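PDB 4HWX: neutral proteinase inhibitor ScNPI from Streptomyces caespitosus, which inhibits serine peptidases of the subtilisin type and probably also metallopeptidases, as a homodimeric protein. Local coordinates for residues Gln15-Pro20 and Lys93-Asn98. Residues are numbered along the deposited sequence; the frame is centred on the assembly and turned at random.
Sequences QGSGEP and KHTFSN. With ACT (acetate ion), chain E.
T95 meets S17 with its two branches split by chi1 (-58°). That torsion sets OG1 beside the backbone N of T95 and leaves CG2 anti to it. OG1 faces the backbone O of S17 at 3.4 Å, a weak hydrogen bond. OG1 of T95 has its stronger hydrogen bond to OG1 of T78, so the weak one to S17 is not settled. T78 also binds the O of G16. CG2 of T95 lies 4.0 Å from CA of S17 and 4.2 Å from its OG. The touch is light, and P76 lies against the side chains of both residues. The turn itself is shaped elsewhere: the N atoms of G18 and E19 both bond to OD2 of D22. A side chain at G18 would point at the strand and press on the carbonyl O of S17.

On the strand, H94 has CG anti to its backbone N (chi1 -168°). Its ring edge meets a bound acetate, probably from the crystallisation liquor. NE2 donates to OXT at 2.9 Å, and the bond is almost straight, at 176°. CD2 of H94 also sits over the centre of the F96 ring, 3.4 Å above its plane, with the two rings inclined to each other. OXT approaches F96 obliquely, 3.6 Å from CD1. An alanine in place of H94 would take away the NE2 donor and CD2 over F96, and would probably leave the acetate weakly held and that face of F96 less covered.

The F96 ring also packs on M102 and N105 of helix 99-105. The contact thus sets the loop after strand 8-15 beside the end of strand 88-96, across strand 77-82 that runs between them, in the antiparallel sheet of the Streptomyces subtilisin inhibitor fold.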
ATOM      1  N   GLN A  15     -12.647   9.479  -4.840  1.00 33.92           N
ATOM      2  CA  GLN A  15     -13.732  10.206  -5.492  1.00 34.64           C
ATOM      3  C   GLN A  15     -13.217  10.615  -6.875  1.00 41.77           C
ATOM      4  O   GLN A  15     -12.361  11.508  -6.982  1.00 42.62           O
ATOM      5  CB  GLN A  15     -14.148  11.423  -4.647  1.00 37.15           C
ATOM      6  CG  GLN A  15     -15.378  12.160  -5.172  1.00 49.82           C
ATOM      7  CD  GLN A  15     -15.601  13.427  -4.383  1.00 70.90           C
ATOM      8  OE1 GLN A  15     -16.414  13.474  -3.452  1.00 66.76           O
ATOM      9  NE2 GLN A  15     -14.826  14.460  -4.685  1.00 66.47           N
ATOM     10  N   GLY A  16     -13.666   9.895  -7.902  1.00 37.20           N
ATOM     11  CA  GLY A  16     -13.221  10.098  -9.278  1.00 37.49           C
ATOM     12  C   GLY A  16     -12.789   8.814  -9.963  1.00 41.20           C
ATOM     13  O   GLY A  16     -13.035   7.712  -9.459  1.00 36.53           O
ATOM     14  N   SER A  17     -12.142   8.950 -11.130  1.00 42.31           N
ATOM     15  CA  SER A  17     -11.698   7.817 -11.961  1.00 43.28           C
ATOM     16  C   SER A  17     -10.266   7.326 -11.650  1.00 48.01           C
ATOM     17  O   SER A  17      -9.793   6.396 -12.301  1.00 47.77           O
ATOM     18  CB  SER A  17     -11.794   8.193 -13.439  1.00 49.74           C
ATOM     19  OG  SER A  17     -13.149   8.408 -13.806  1.00 61.82           O
ATOM     20  N   GLY A  18      -9.608   7.929 -10.664  1.00 46.01           N
ATOM     21  CA  GLY A  18      -8.254   7.547 -10.275  1.00 47.30           C
ATOM     22  C   GLY A  18      -7.146   8.425 -10.833  1.00 55.03           C
ATOM     23  O   GLY A  18      -6.016   7.960 -11.026  1.00 55.91           O
ATOM     24  N   GLU A  19      -7.457   9.695 -11.092  1.00 53.20           N
ATOM     25  CA  GLU A  19      -6.476  10.683 -11.555  1.00 55.47           C
ATOM     26  C   GLU A  19      -5.576  11.046 -10.369  1.00 60.67           C
ATOM     27  O   GLU A  19      -6.109  11.151  -9.261  1.00 58.82           O
ATOM     28  CB  GLU A  19      -7.174  11.935 -12.129  1.00 57.78           C
ATOM     29  CG  GLU A  19      -8.049  11.680 -13.346  1.00 67.08           C
ATOM     30  CD  GLU A  19      -7.305  11.286 -14.607  1.00 92.77           C
ATOM     31  OE1 GLU A  19      -6.934  12.193 -15.386  1.00 94.00           O
ATOM     32  OE2 GLU A  19      -7.100  10.069 -14.820  1.00 86.88           O
ATOM     33  N   PRO A  20      -4.240  11.255 -10.544  1.00 59.46           N
ATOM     34  CA  PRO A  20      -3.374  11.580  -9.382  1.00 59.38           C
ATOM     35  C   PRO A  20      -3.882  12.734  -8.508  1.00 62.42           C
ATOM     36  O   PRO A  20      -3.534  12.802  -7.333  1.00 61.84           O
ATOM     37  CB  PRO A  20      -2.026  11.956 -10.028  1.00 63.25           C
ATOM     38  CG  PRO A  20      -2.314  12.116 -11.508  1.00 68.67           C
ATOM     39  CD  PRO A  20      -3.446  11.177 -11.786  1.00 62.63           C
ATOM     40  N   LYS A  93      -6.757  -1.739  -9.292  1.00 31.54           N
ATOM     41  CA  LYS A  93      -7.790  -0.718  -9.164  1.00 30.48           C
ATOM     42  C   LYS A  93      -9.024  -1.108  -9.983  1.00 34.45           C
ATOM     43  O   LYS A  93      -8.940  -1.941 -10.889  1.00 33.76           O
ATOM     44  CB  LYS A  93      -7.284   0.685  -9.553  1.00 32.87           C
ATOM     45  CG  LYS A  93      -6.935   0.856 -11.033  1.00 44.45           C
ATOM     46  CD  LYS A  93      -6.464   2.279 -11.324  1.00 57.26           C
ATOM     47  CE  LYS A  93      -5.971   2.438 -12.744  1.00 71.98           C
ATOM     48  NZ  LYS A  93      -5.379   3.784 -12.982  1.00 83.13           N
ATOM     49  N   HIS A  94     -10.162  -0.504  -9.647  1.00 31.20           N
ATOM     50  CA  HIS A  94     -11.427  -0.680 -10.372  1.00 31.01           C
ATOM     51  C   HIS A  94     -12.266   0.543 -10.157  1.00 32.24           C
ATOM     52  O   HIS A  94     -12.415   0.969  -9.016  1.00 31.48           O
ATOM     53  CB  HIS A  94     -12.199  -1.947  -9.950  1.00 30.81           C
ATOM     54  CG  HIS A  94     -13.330  -2.267 -10.881  1.00 34.02           C
ATOM     55  ND1 HIS A  94     -13.157  -3.121 -11.966  1.00 35.95           N
ATOM     56  CD2 HIS A  94     -14.603  -1.794 -10.898  1.00 34.13           C
ATOM     57  CE1 HIS A  94     -14.334  -3.169 -12.577  1.00 35.08           C
ATOM     58  NE2 HIS A  94     -15.234  -2.387 -11.976  1.00 34.16           N
ATOM     59  N   THR A  95     -12.797   1.110 -11.252  1.00 29.39           N
ATOM     60  CA  THR A  95     -13.664   2.302 -11.242  1.00 29.38           C
ATOM     61  C   THR A  95     -15.124   1.878 -11.439  1.00 30.40           C
ATOM     62  O   THR A  95     -15.432   1.139 -12.372  1.00 29.09           O
ATOM     63  CB  THR A  95     -13.232   3.310 -12.324  1.00 33.18           C
ATOM     64  OG1 THR A  95     -11.873   3.667 -12.099  1.00 35.63           O
ATOM     65  CG2 THR A  95     -14.089   4.589 -12.325  1.00 33.66           C
ATOM     66  N   PHE A  96     -15.998   2.326 -10.538  1.00 26.32           N
ATOM     67  CA  PHE A  96     -17.435   2.081 -10.606  1.00 26.86           C
ATOM     68  C   PHE A  96     -18.158   3.372 -11.051  1.00 31.30           C
ATOM     69  O   PHE A  96     -17.677   4.464 -10.752  1.00 30.41           O
ATOM     70  CB  PHE A  96     -17.965   1.598  -9.247  1.00 27.72           C
ATOM     71  CG  PHE A  96     -17.366   0.297  -8.763  1.00 28.71           C
ATOM     72  CD1 PHE A  96     -17.873  -0.929  -9.199  1.00 29.62           C
ATOM     73  CD2 PHE A  96     -16.314   0.292  -7.847  1.00 30.07           C
ATOM     74  CE1 PHE A  96     -17.322  -2.134  -8.746  1.00 30.26           C
ATOM     75  CE2 PHE A  96     -15.782  -0.918  -7.368  1.00 31.12           C
ATOM     76  CZ  PHE A  96     -16.289  -2.122  -7.822  1.00 29.63           C
ATOM     77  N   SER A  97     -19.332   3.235 -11.727  1.00 27.59           N
ATOM     78  CA  SER A  97     -20.179   4.341 -12.237  1.00 28.24           C
ATOM     79  C   SER A  97     -20.534   5.342 -11.130  1.00 31.91           C
ATOM     80  O   SER A  97     -20.534   6.544 -11.368  1.00 32.27           O
ATOM     81  CB  SER A  97     -21.479   3.770 -12.820  1.00 31.78           C
ATOM     82  OG  SER A  97     -21.223   2.833 -13.849  1.00 46.88           O
ATOM     83  N   ASN A  98     -20.871   4.823  -9.933  1.00 29.04           N
ATOM     84  CA  ASN A  98     -21.232   5.592  -8.739  1.00 29.61           C
ATOM     85  C   ASN A  98     -21.130   4.683  -7.502  1.00 31.08           C
ATOM     86  O   ASN A  98     -20.800   3.503  -7.638  1.00 28.63           O
ATOM     87  CB  ASN A  98     -22.639   6.229  -8.876  1.00 26.51           C
ATOM     88  CG  ASN A  98     -23.734   5.234  -9.135  1.00 32.63           C
ATOM     89  OD1 ASN A  98     -23.857   4.232  -8.441  1.00 29.40           O
ATOM     90  ND2 ASN A  98     -24.577   5.486 -10.130  1.00 31.55           N
TER
HETATM   91  C   ACT E 504     -18.533  -2.899 -13.186  1.00 70.50           C
HETATM   92  O   ACT E 504     -19.295  -2.819 -14.175  1.00 77.21           O
HETATM   93  OXT ACT E 504     -18.034  -1.885 -12.712  1.00 68.00           O
HETATM   94  CH3 ACT E 504     -18.218  -4.250 -12.593  1.00 69.92           C